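Local coordinates for Rab5 protein, putative (Plasmodium falciparum, PDB 3CLV) that is a putative Rab5 protein, a small G protein of the Ras family with the P-loop NTPase fold, and carries guanosine-5'-diphosphate in its nucleotide pocket, at residues D30-N35 / S184-T189; I93-W98 / N193-L198. One frame throughout, in Å; residues are numbered along the deposited sequence. Where two conformers were deposited one is given.

Interaction 1 (D30-N35 / S184-T189); sequences DTFHEN and SAKTGT. With GDP (guanosine-5'-diphosphate), chain D.
Ala185 and Lys186 pack directly on Phe32 beside the guanine of GDP, joining the loop after helix 20-29 to that following strand 179-183. The second loop is the SAK motif of Ras-like small G proteins, and both line the nucleotide pocket. Ser184 OG accepts a bond from the backbone N of Thr187 at 3.2 Å, an ST motif, and Asp158 also bonds this hydroxyl. Ala185 sends its backbone N to GDP O6 at 2.9 Å, a weak bond bent to 122°, and Asn155 OD1 shares the same N-H. Its CB sits 3.6 Å from GDP N7, while its carbonyl O lies 3.6 Å from Phe32 CD1. The backbone N of Lys186 makes a second, straighter but long and weak bond to O6. Its CA stands almost centrally over one face of the Phe32 ring, 3.6 Å from the centroid and 13° off the normal, a CH-pi contact. Phe32 CG is trans to its own backbone N (chi1 174°), which swings the ring in under that CA, while Phe32 CZ comes to 3.3 Å from GDP O2'. From CG onward the Lys186 chain runs fully extended: CG meets Phe32 CE2, CD passes GDP N2, and NZ reaches Glu34 OE1 at 3.4 Å, a salt bridge. This holds for one of two Glu34 conformers, whose chain bends at chi2 to bring the carboxylate there. On the ribose side, the carbonyls of His33 and Glu34 accept from O2' and O3'. The chemistry is thus divided: weak N-H bonds from 184-189 meet the base oxygen, carbonyls of 30-35 hold the sugar, and an aromatic face and, in that conformer, an ion pair join the loops.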
ATOM      1  N   ASP A  30      10.125 -11.993 -19.890  1.00 22.77           N
ATOM      2  CA  ASP A  30      10.606 -11.829 -21.261  1.00 22.64           C
ATOM      3  C   ASP A  30       9.699 -12.536 -22.279  1.00 22.03           C
ATOM      4  O   ASP A  30      10.178 -13.251 -23.173  1.00 20.25           O
ATOM      5  CB  ASP A  30      12.065 -12.286 -21.366  1.00 23.45           C
ATOM      6  CG  ASP A  30      12.747 -11.789 -22.615  1.00 25.36           C
ATOM      7  OD1 ASP A  30      12.354 -10.735 -23.155  1.00 27.50           O
ATOM      8  OD2 ASP A  30      13.685 -12.481 -23.062  1.00 30.64           O
ATOM      9  N   THR A  31       8.391 -12.326 -22.116  1.00 20.82           N
ATOM     10  CA  THR A  31       7.358 -13.029 -22.863  1.00 21.80           C
ATOM     11  C   THR A  31       6.253 -12.057 -23.245  1.00 21.00           C
ATOM     12  O   THR A  31       5.954 -11.130 -22.491  1.00 21.26           O
ATOM     13  CB  THR A  31       6.724 -14.173 -22.004  1.00 22.48           C
ATOM     14  OG1 THR A  31       7.668 -15.224 -21.864  1.00 24.59           O
ATOM     15  CG2 THR A  31       5.482 -14.755 -22.671  1.00 23.90           C
ATOM     16  N   PHE A  32       5.653 -12.274 -24.415  1.00 19.99           N
ATOM     17  CA  PHE A  32       4.489 -11.506 -24.845  1.00 19.64           C
ATOM     18  C   PHE A  32       3.344 -12.415 -25.300  1.00 19.99           C
ATOM     19  O   PHE A  32       3.571 -13.376 -26.051  1.00 19.47           O
ATOM     20  CB  PHE A  32       4.892 -10.517 -25.951  1.00 19.76           C
ATOM     21  CG  PHE A  32       3.731  -9.768 -26.568  1.00 19.75           C
ATOM     22  CD1 PHE A  32       3.189  -8.635 -25.946  1.00 19.13           C
ATOM     23  CD2 PHE A  32       3.198 -10.179 -27.782  1.00 19.13           C
ATOM     24  CE1 PHE A  32       2.105  -7.957 -26.524  1.00 17.55           C
ATOM     25  CE2 PHE A  32       2.142  -9.487 -28.380  1.00 16.72           C
ATOM     26  CZ  PHE A  32       1.598  -8.372 -27.743  1.00 19.58           C
ATOM     27  N   HIS A  33       2.120 -12.084 -24.865  1.00 19.48           N
ATOM     28  CA  HIS A  33       0.904 -12.770 -25.322  1.00 19.09           C
ATOM     29  C   HIS A  33       0.015 -11.831 -26.129  1.00 19.44           C
ATOM     30  O   HIS A  33      -0.386 -10.781 -25.620  1.00 18.82           O
ATOM     31  CB  HIS A  33       0.100 -13.333 -24.130  1.00 18.81           C
ATOM     32  CG  HIS A  33       0.859 -14.313 -23.284  1.00 16.55           C
ATOM     33  ND1 HIS A  33       0.522 -14.573 -21.974  1.00 16.25           N
ATOM     34  CD2 HIS A  33       1.933 -15.095 -23.557  1.00 16.56           C
ATOM     35  CE1 HIS A  33       1.350 -15.473 -21.478  1.00 16.72           C
ATOM     36  NE2 HIS A  33       2.213 -15.809 -22.420  1.00 18.14           N
ATOM     37  N   GLU A  34      -0.296 -12.230 -27.376  1.00 19.35           N
ATOM     38  CA  GLU A  34      -1.127 -11.418 -28.275  0.50 19.86           C
ATOM     39  C   GLU A  34      -2.566 -11.300 -27.769  1.00 19.89           C
ATOM     40  O   GLU A  34      -3.276 -10.345 -28.100  1.00 19.79           O
ATOM     41  CB  GLU A  34      -1.114 -11.978 -29.709  0.50 20.27           C
ATOM     42  CG  GLU A  34       0.244 -11.947 -30.403  0.50 21.60           C
ATOM     43  CD  GLU A  34       0.529 -10.651 -31.171  0.50 24.24           C
ATOM     44  OE1 GLU A  34       1.526 -10.622 -31.921  0.50 26.44           O
ATOM     45  OE2 GLU A  34      -0.226  -9.667 -31.044  0.50 25.56           O
ATOM     46  N   ASN A  35      -2.990 -12.276 -26.967  1.00 20.22           N
ATOM     47  CA  ASN A  35      -4.312 -12.293 -26.337  1.00 19.90           C
ATOM     48  C   ASN A  35      -4.109 -12.331 -24.832  1.00 19.04           C
ATOM     49  O   ASN A  35      -3.239 -13.035 -24.351  1.00 17.69           O
ATOM     50  CB  ASN A  35      -5.100 -13.541 -26.759  1.00 20.50           C
ATOM     51  CG  ASN A  35      -5.284 -13.638 -28.266  1.00 23.33           C
ATOM     52  OD1 ASN A  35      -5.491 -12.635 -28.947  1.00 26.36           O
ATOM     53  ND2 ASN A  35      -5.183 -14.847 -28.793  1.00 26.36           N
ATOM     54  N   SER A 184       7.277  -0.768 -26.651  1.00 16.96           N
ATOM     55  CA  SER A 184       6.486  -1.875 -27.167  1.00 18.21           C
ATOM     56  C   SER A 184       6.700  -3.093 -26.277  1.00 17.71           C
ATOM     57  O   SER A 184       7.816  -3.614 -26.160  1.00 18.51           O
ATOM     58  CB  SER A 184       6.801  -2.173 -28.648  1.00 18.40           C
ATOM     59  OG  SER A 184       6.019  -3.280 -29.127  1.00 20.14           O
ATOM     60  N   ALA A 185       5.632  -3.529 -25.605  1.00 18.92           N
ATOM     61  CA  ALA A 185       5.646  -4.825 -24.907  1.00 19.09           C
ATOM     62  C   ALA A 185       5.807  -5.962 -25.910  1.00 19.41           C
ATOM     63  O   ALA A 185       6.420  -6.979 -25.606  1.00 20.03           O
ATOM     64  CB  ALA A 185       4.361  -5.020 -24.097  1.00 18.46           C
ATOM     65  N   LYS A 186       5.242  -5.786 -27.102  1.00 20.30           N
ATOM     66  CA  LYS A 186       5.327  -6.804 -28.168  1.00 20.69           C
ATOM     67  C   LYS A 186       6.777  -7.093 -28.590  1.00 21.23           C
ATOM     68  O   LYS A 186       7.209  -8.246 -28.592  1.00 20.75           O
ATOM     69  CB  LYS A 186       4.428  -6.429 -29.357  1.00 20.38           C
ATOM     70  CG  LYS A 186       4.279  -7.550 -30.429  1.00 21.02           C
ATOM     71  CD  LYS A 186       3.315  -7.169 -31.547  1.00 20.23           C
ATOM     72  CE  LYS A 186       3.403  -8.152 -32.733  1.00 22.58           C
ATOM     73  NZ  LYS A 186       2.295  -7.843 -33.697  1.00 26.06           N
ATOM     74  N   THR A 187       7.546  -6.052 -28.916  1.00 22.39           N
ATOM     75  CA  THR A 187       8.936  -6.259 -29.363  1.00 22.92           C
ATOM     76  C   THR A 187       9.936  -6.216 -28.207  1.00 23.36           C
ATOM     77  O   THR A 187      11.079  -6.654 -28.347  1.00 23.34           O
ATOM     78  CB  THR A 187       9.349  -5.242 -30.462  1.00 22.83           C
ATOM     79  OG1 THR A 187       9.380  -3.913 -29.914  1.00 22.62           O
ATOM     80  CG2 THR A 187       8.372  -5.282 -31.628  1.00 23.08           C
ATOM     81  N   GLY A 188       9.499  -5.693 -27.058  1.00 23.46           N
ATOM     82  CA  GLY A 188      10.395  -5.492 -25.908  1.00 23.16           C
ATOM     83  C   GLY A 188      11.071  -4.121 -25.866  1.00 22.93           C
ATOM     84  O   GLY A 188      11.818  -3.812 -24.930  1.00 23.81           O
ATOM     85  N   THR A 189      10.811  -3.294 -26.871  1.00 22.65           N
ATOM     86  CA  THR A 189      11.444  -1.972 -26.962  1.00 22.80           C
ATOM     87  C   THR A 189      11.201  -1.085 -25.727  1.00 21.60           C
ATOM     88  O   THR A 189      10.058  -0.761 -25.414  1.00 21.83           O
ATOM     89  CB  THR A 189      10.972  -1.232 -28.232  1.00 23.11           C
ATOM     90  OG1 THR A 189      11.352  -2.003 -29.384  1.00 25.01           O
ATOM     91  CG2 THR A 189      11.603   0.151 -28.325  1.00 23.59           C
TER
HETATM   92  PB  GDP D 211      -3.925  -3.980 -19.774  1.00 13.92           P
HETATM   93  O1B GDP D 211      -3.279  -4.803 -18.707  1.00 13.89           O
HETATM   94  O2B GDP D 211      -5.431  -4.078 -19.694  1.00 15.06           O
HETATM   95  O3B GDP D 211      -3.534  -2.525 -19.713  1.00 16.60           O
HETATM   96  O3A GDP D 211      -3.457  -4.474 -21.247  1.00 14.52           O
HETATM   97  PA  GDP D 211      -2.978  -5.975 -21.643  1.00 14.47           P
HETATM   98  O1A GDP D 211      -4.028  -6.992 -21.226  1.00 14.84           O
HETATM   99  O2A GDP D 211      -1.586  -6.292 -21.194  1.00 15.27           O
HETATM  100  O5' GDP D 211      -2.996  -5.875 -23.248  1.00 16.04           O
HETATM  101  C5' GDP D 211      -4.197  -5.620 -23.984  1.00 14.39           C
HETATM  102  C4' GDP D 211      -3.986  -6.112 -25.421  1.00 16.00           C
HETATM  103  O4' GDP D 211      -2.999  -5.314 -26.080  1.00 15.48           O
HETATM  104  C3' GDP D 211      -3.509  -7.557 -25.546  1.00 17.14           C
HETATM  105  O3' GDP D 211      -4.157  -8.065 -26.719  1.00 17.66           O
HETATM  106  C2' GDP D 211      -2.005  -7.452 -25.807  1.00 17.31           C
HETATM  107  O2' GDP D 211      -1.457  -8.540 -26.566  1.00 17.69           O
HETATM  108  C1' GDP D 211      -1.950  -6.149 -26.591  1.00 18.64           C
HETATM  109  N9  GDP D 211      -0.691  -5.429 -26.376  1.00 19.53           N
HETATM  110  C8  GDP D 211      -0.155  -5.087 -25.184  1.00 19.32           C
HETATM  111  N7  GDP D 211       1.004  -4.425 -25.367  1.00 20.06           N
HETATM  112  C5  GDP D 211       1.204  -4.326 -26.702  1.00 19.98           C
HETATM  113  C6  GDP D 211       2.235  -3.737 -27.588  1.00 20.26           C
HETATM  114  O6  GDP D 211       3.225  -3.147 -27.092  1.00 19.45           O
HETATM  115  N1  GDP D 211       2.060  -3.853 -28.932  1.00 19.90           N
HETATM  116  C2  GDP D 211       0.989  -4.473 -29.491  1.00 20.87           C
HETATM  117  N2  GDP D 211       0.897  -4.531 -30.845  1.00 19.39           N
HETATM  118  N3  GDP D 211       0.006  -5.058 -28.736  1.00 20.29           N
HETATM  119  C4  GDP D 211       0.072  -4.996 -27.366  1.00 19.16           C

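Interaction 2 (I93-W98 / N193-L198); sequences IKFDIW and NIFYML
Phe95 takes the edge of Phe195 on its face where strand 92-99 passes beneath helix 191-206. Here the C-terminal helix of the Ras-like fold packs on the central sheet, away from the nucleotide pocket. The short segments run at 118° to each other, with axes 10.2 Å apart at closest approach. The two rings form a T-shaped pair, centroids 5.2 Å apart and planes at 72°. Phe195 CD1 stands over the centre of the Phe95 ring, 3.8 Å from Phe95 CG. Farther out, Phe95 CZ comes to 3.5 Å from the backbone O of Phe195, and its CE1 lies 3.7 Å from Leu198 CB, one helical turn on. Two residues later on the same face of the strand, Ile97 reaches up with CD1, which meets Phe195 CE1 at 3.6 Å and also touches CZ. With CG1 trans to the carbonyl carbon (chi1 -52°), the Ile97 chain points its end at the ring, leaving Phe195 with Phe95 against CD1 and Ile97 against the neighbouring CE1. All four touching residues are buried. Around them, Val49 of strand 43-50 packs on both phenylalanines, Ile121 of strand 119-125 on Phe195 and Leu198, and Ala199 and Ile202 farther along helix 191-206 continue the layer over Phe95.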
ATOM      1  N   ILE A  93      18.125  -0.850  -6.792  1.00 29.74           N
ATOM      2  CA  ILE A  93      16.770  -0.330  -6.629  1.00 26.85           C
ATOM      3  C   ILE A  93      15.700  -1.363  -6.963  1.00 25.32           C
ATOM      4  O   ILE A  93      15.594  -1.830  -8.104  1.00 23.48           O
ATOM      5  CB  ILE A  93      16.586   0.984  -7.420  1.00 27.16           C
ATOM      6  CG1 ILE A  93      17.482   2.059  -6.793  1.00 27.97           C
ATOM      7  CG2 ILE A  93      15.108   1.427  -7.441  1.00 25.90           C
ATOM      8  CD1 ILE A  93      18.082   2.998  -7.787  1.00 28.57           C
ATOM      9  N   LYS A  94      14.927  -1.719  -5.939  1.00 23.04           N
ATOM     10  CA  LYS A  94      13.882  -2.728  -6.061  1.00 21.85           C
ATOM     11  C   LYS A  94      12.502  -2.079  -6.159  1.00 20.23           C
ATOM     12  O   LYS A  94      12.114  -1.288  -5.300  1.00 19.87           O
ATOM     13  CB  LYS A  94      13.949  -3.677  -4.876  1.00 22.01           C
ATOM     14  CG  LYS A  94      12.852  -4.720  -4.841  1.00 23.91           C
ATOM     15  CD  LYS A  94      13.155  -5.693  -3.724  1.00 26.11           C
ATOM     16  CE  LYS A  94      11.981  -6.590  -3.438  1.00 29.69           C
ATOM     17  NZ  LYS A  94      12.413  -7.667  -2.490  1.00 31.84           N
ATOM     18  N   PHE A  95      11.786  -2.400  -7.234  1.00 18.68           N
ATOM     19  CA  PHE A  95      10.441  -1.882  -7.470  1.00 18.23           C
ATOM     20  C   PHE A  95       9.399  -2.876  -6.991  1.00 18.09           C
ATOM     21  O   PHE A  95       9.524  -4.063  -7.280  1.00 18.08           O
ATOM     22  CB  PHE A  95      10.236  -1.599  -8.969  1.00 18.00           C
ATOM     23  CG  PHE A  95      11.110  -0.495  -9.491  1.00 18.30           C
ATOM     24  CD1 PHE A  95      10.694   0.837  -9.412  1.00 18.37           C
ATOM     25  CD2 PHE A  95      12.358  -0.781 -10.049  1.00 18.62           C
ATOM     26  CE1 PHE A  95      11.502   1.875  -9.886  1.00 18.91           C
ATOM     27  CE2 PHE A  95      13.186   0.246 -10.525  1.00 19.67           C
ATOM     28  CZ  PHE A  95      12.752   1.588 -10.449  1.00 18.48           C
ATOM     29  N   ASP A  96       8.403  -2.396  -6.238  1.00 17.11           N
ATOM     30  CA  ASP A  96       7.242  -3.197  -5.894  0.50 17.06           C
ATOM     31  C   ASP A  96       6.087  -2.669  -6.750  1.00 16.74           C
ATOM     32  O   ASP A  96       5.493  -1.643  -6.420  1.00 17.38           O
ATOM     33  CB  ASP A  96       6.961  -3.085  -4.385  0.50 16.77           C
ATOM     34  CG  ASP A  96       5.610  -3.676  -3.973  0.50 17.48           C
ATOM     35  OD1 ASP A  96       5.023  -4.501  -4.712  0.50 15.92           O
ATOM     36  OD2 ASP A  96       5.131  -3.307  -2.880  0.50 19.10           O
ATOM     37  N   ILE A  97       5.797  -3.362  -7.848  1.00 16.29           N
ATOM     38  CA  ILE A  97       4.840  -2.877  -8.852  1.00 15.85           C
ATOM     39  C   ILE A  97       3.429  -3.366  -8.601  1.00 15.10           C
ATOM     40  O   ILE A  97       3.179  -4.573  -8.560  1.00 14.61           O
ATOM     41  CB  ILE A  97       5.280  -3.284 -10.270  1.00 16.42           C
ATOM     42  CG1 ILE A  97       6.738  -2.850 -10.488  1.00 18.24           C
ATOM     43  CG2 ILE A  97       4.384  -2.630 -11.319  1.00 17.23           C
ATOM     44  CD1 ILE A  97       7.497  -3.717 -11.509  1.00 20.41           C
ATOM     45  N   TRP A  98       2.513  -2.414  -8.453  1.00 14.94           N
ATOM     46  CA  TRP A  98       1.115  -2.691  -8.273  1.00 14.55           C
ATOM     47  C   TRP A  98       0.396  -2.305  -9.557  1.00 14.58           C
ATOM     48  O   TRP A  98       0.233  -1.113  -9.848  1.00 14.45           O
ATOM     49  CB  TRP A  98       0.540  -1.877  -7.096  1.00 14.72           C
ATOM     50  CG  TRP A  98       1.109  -2.196  -5.713  1.00 14.59           C
ATOM     51  CD1 TRP A  98       2.377  -2.579  -5.404  1.00 15.53           C
ATOM     52  CD2 TRP A  98       0.413  -2.081  -4.468  1.00 14.45           C
ATOM     53  NE1 TRP A  98       2.508  -2.759  -4.047  1.00 15.03           N
ATOM     54  CE2 TRP A  98       1.313  -2.450  -3.450  1.00 15.45           C
ATOM     55  CE3 TRP A  98      -0.899  -1.720  -4.117  1.00 12.53           C
ATOM     56  CZ2 TRP A  98       0.955  -2.449  -2.102  1.00 16.10           C
ATOM     57  CZ3 TRP A  98      -1.254  -1.721  -2.786  1.00 14.11           C
ATOM     58  CH2 TRP A  98      -0.330  -2.094  -1.790  1.00 15.69           C
ATOM     59  N   ASN A 193      13.851  -0.074 -19.880  1.00 17.49           N
ATOM     60  CA  ASN A 193      14.237   1.340 -19.791  1.00 17.71           C
ATOM     61  C   ASN A 193      13.231   2.175 -18.980  1.00 17.27           C
ATOM     62  O   ASN A 193      13.593   3.177 -18.373  1.00 16.17           O
ATOM     63  CB  ASN A 193      14.434   1.946 -21.192  1.00 18.73           C
ATOM     64  CG  ASN A 193      15.777   1.561 -21.842  1.00 23.26           C
ATOM     65  OD1 ASN A 193      16.763   1.285 -21.170  1.00 27.22           O
ATOM     66  ND2 ASN A 193      15.814   1.593 -23.171  1.00 28.67           N
ATOM     67  N   ILE A 194      11.965   1.752 -18.948  1.00 16.68           N
ATOM     68  CA  ILE A 194      11.005   2.422 -18.050  1.00 16.56           C
ATOM     69  C   ILE A 194      11.610   2.476 -16.642  1.00 16.13           C
ATOM     70  O   ILE A 194      11.634   3.510 -15.987  1.00 15.95           O
ATOM     71  CB  ILE A 194       9.651   1.656 -17.955  1.00 16.32           C
ATOM     72  CG1 ILE A 194       8.902   1.664 -19.289  1.00 15.93           C
ATOM     73  CG2 ILE A 194       8.788   2.226 -16.804  1.00 17.81           C
ATOM     74  CD1 ILE A 194       7.696   0.664 -19.344  1.00 16.92           C
ATOM     75  N   PHE A 195      12.097   1.337 -16.180  1.00 16.32           N
ATOM     76  CA  PHE A 195      12.542   1.191 -14.821  1.00 16.92           C
ATOM     77  C   PHE A 195      13.960   1.707 -14.645  1.00 17.59           C
ATOM     78  O   PHE A 195      14.314   2.139 -13.555  1.00 16.68           O
ATOM     79  CB  PHE A 195      12.368  -0.267 -14.393  1.00 17.07           C
ATOM     80  CG  PHE A 195      10.919  -0.667 -14.321  1.00 16.64           C
ATOM     81  CD1 PHE A 195      10.185  -0.440 -13.161  1.00 16.50           C
ATOM     82  CD2 PHE A 195      10.272  -1.193 -15.442  1.00 17.25           C
ATOM     83  CE1 PHE A 195       8.851  -0.779 -13.094  1.00 17.68           C
ATOM     84  CE2 PHE A 195       8.936  -1.527 -15.403  1.00 18.06           C
ATOM     85  CZ  PHE A 195       8.211  -1.318 -14.224  1.00 17.99           C
ATOM     86  N   TYR A 196      14.739   1.727 -15.730  1.00 18.14           N
ATOM     87  CA  TYR A 196      16.083   2.334 -15.686  1.00 19.36           C
ATOM     88  C   TYR A 196      15.953   3.820 -15.386  1.00 19.31           C
ATOM     89  O   TYR A 196      16.659   4.346 -14.513  1.00 19.13           O
ATOM     90  CB  TYR A 196      16.852   2.149 -17.007  1.00 20.84           C
ATOM     91  CG  TYR A 196      17.241   0.711 -17.336  1.00 23.04           C
ATOM     92  CD1 TYR A 196      17.163  -0.299 -16.381  1.00 24.61           C
ATOM     93  CD2 TYR A 196      17.715   0.376 -18.605  1.00 25.18           C
ATOM     94  CE1 TYR A 196      17.513  -1.617 -16.691  1.00 25.57           C
ATOM     95  CE2 TYR A 196      18.064  -0.931 -18.922  1.00 26.20           C
ATOM     96  CZ  TYR A 196      17.959  -1.917 -17.962  1.00 24.55           C
ATOM     97  OH  TYR A 196      18.323  -3.212 -18.274  1.00 26.88           O
ATOM     98  N   MET A 197      15.045   4.475 -16.112  1.00 18.89           N
ATOM     99  CA  MET A 197      14.765   5.901 -15.971  1.00 19.99           C
ATOM    100  C   MET A 197      14.249   6.239 -14.572  1.00 19.47           C
ATOM    101  O   MET A 197      14.719   7.206 -13.939  1.00 19.41           O
ATOM    102  CB  MET A 197      13.768   6.358 -17.043  1.00 19.52           C
ATOM    103  CG  MET A 197      14.345   6.393 -18.491  1.00 20.70           C
ATOM    104  SD  MET A 197      13.150   7.006 -19.709  1.00 22.22           S
ATOM    105  CE  MET A 197      13.148   8.746 -19.357  1.00 23.58           C
ATOM    106  N   LEU A 198      13.290   5.438 -14.089  1.00 18.74           N
ATOM    107  CA  LEU A 198      12.771   5.585 -12.728  1.00 18.21           C
ATOM    108  C   LEU A 198      13.851   5.415 -11.674  1.00 18.36           C
ATOM    109  O   LEU A 198      13.941   6.214 -10.747  1.00 18.35           O
ATOM    110  CB  LEU A 198      11.643   4.582 -12.455  1.00 17.75           C
ATOM    111  CG  LEU A 198      10.295   4.862 -13.131  1.00 17.05           C
ATOM    112  CD1 LEU A 198       9.295   3.732 -12.823  1.00 13.82           C
ATOM    113  CD2 LEU A 198       9.750   6.223 -12.673  1.00 12.29           C
TER

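Both interactions draw on the C-terminal part of the chain: segment 184-189 leads into helix 191-206, so the loop of interaction 1 and the helix of interaction 2 are nearly continuous. Beyond this adjacency they do not touch, and their centres lie about 18 Å apart. Interaction 1 is partly buried, about 16 Å from the chain centre, and meets GDP directly. Interaction 2 is buried about 8 Å from the centre, with the side chain of Ile97 still about 11 Å from GDP. One therefore shapes the base and ribose side of the pocket, while the other packs the helix that follows that loop against the central sheet.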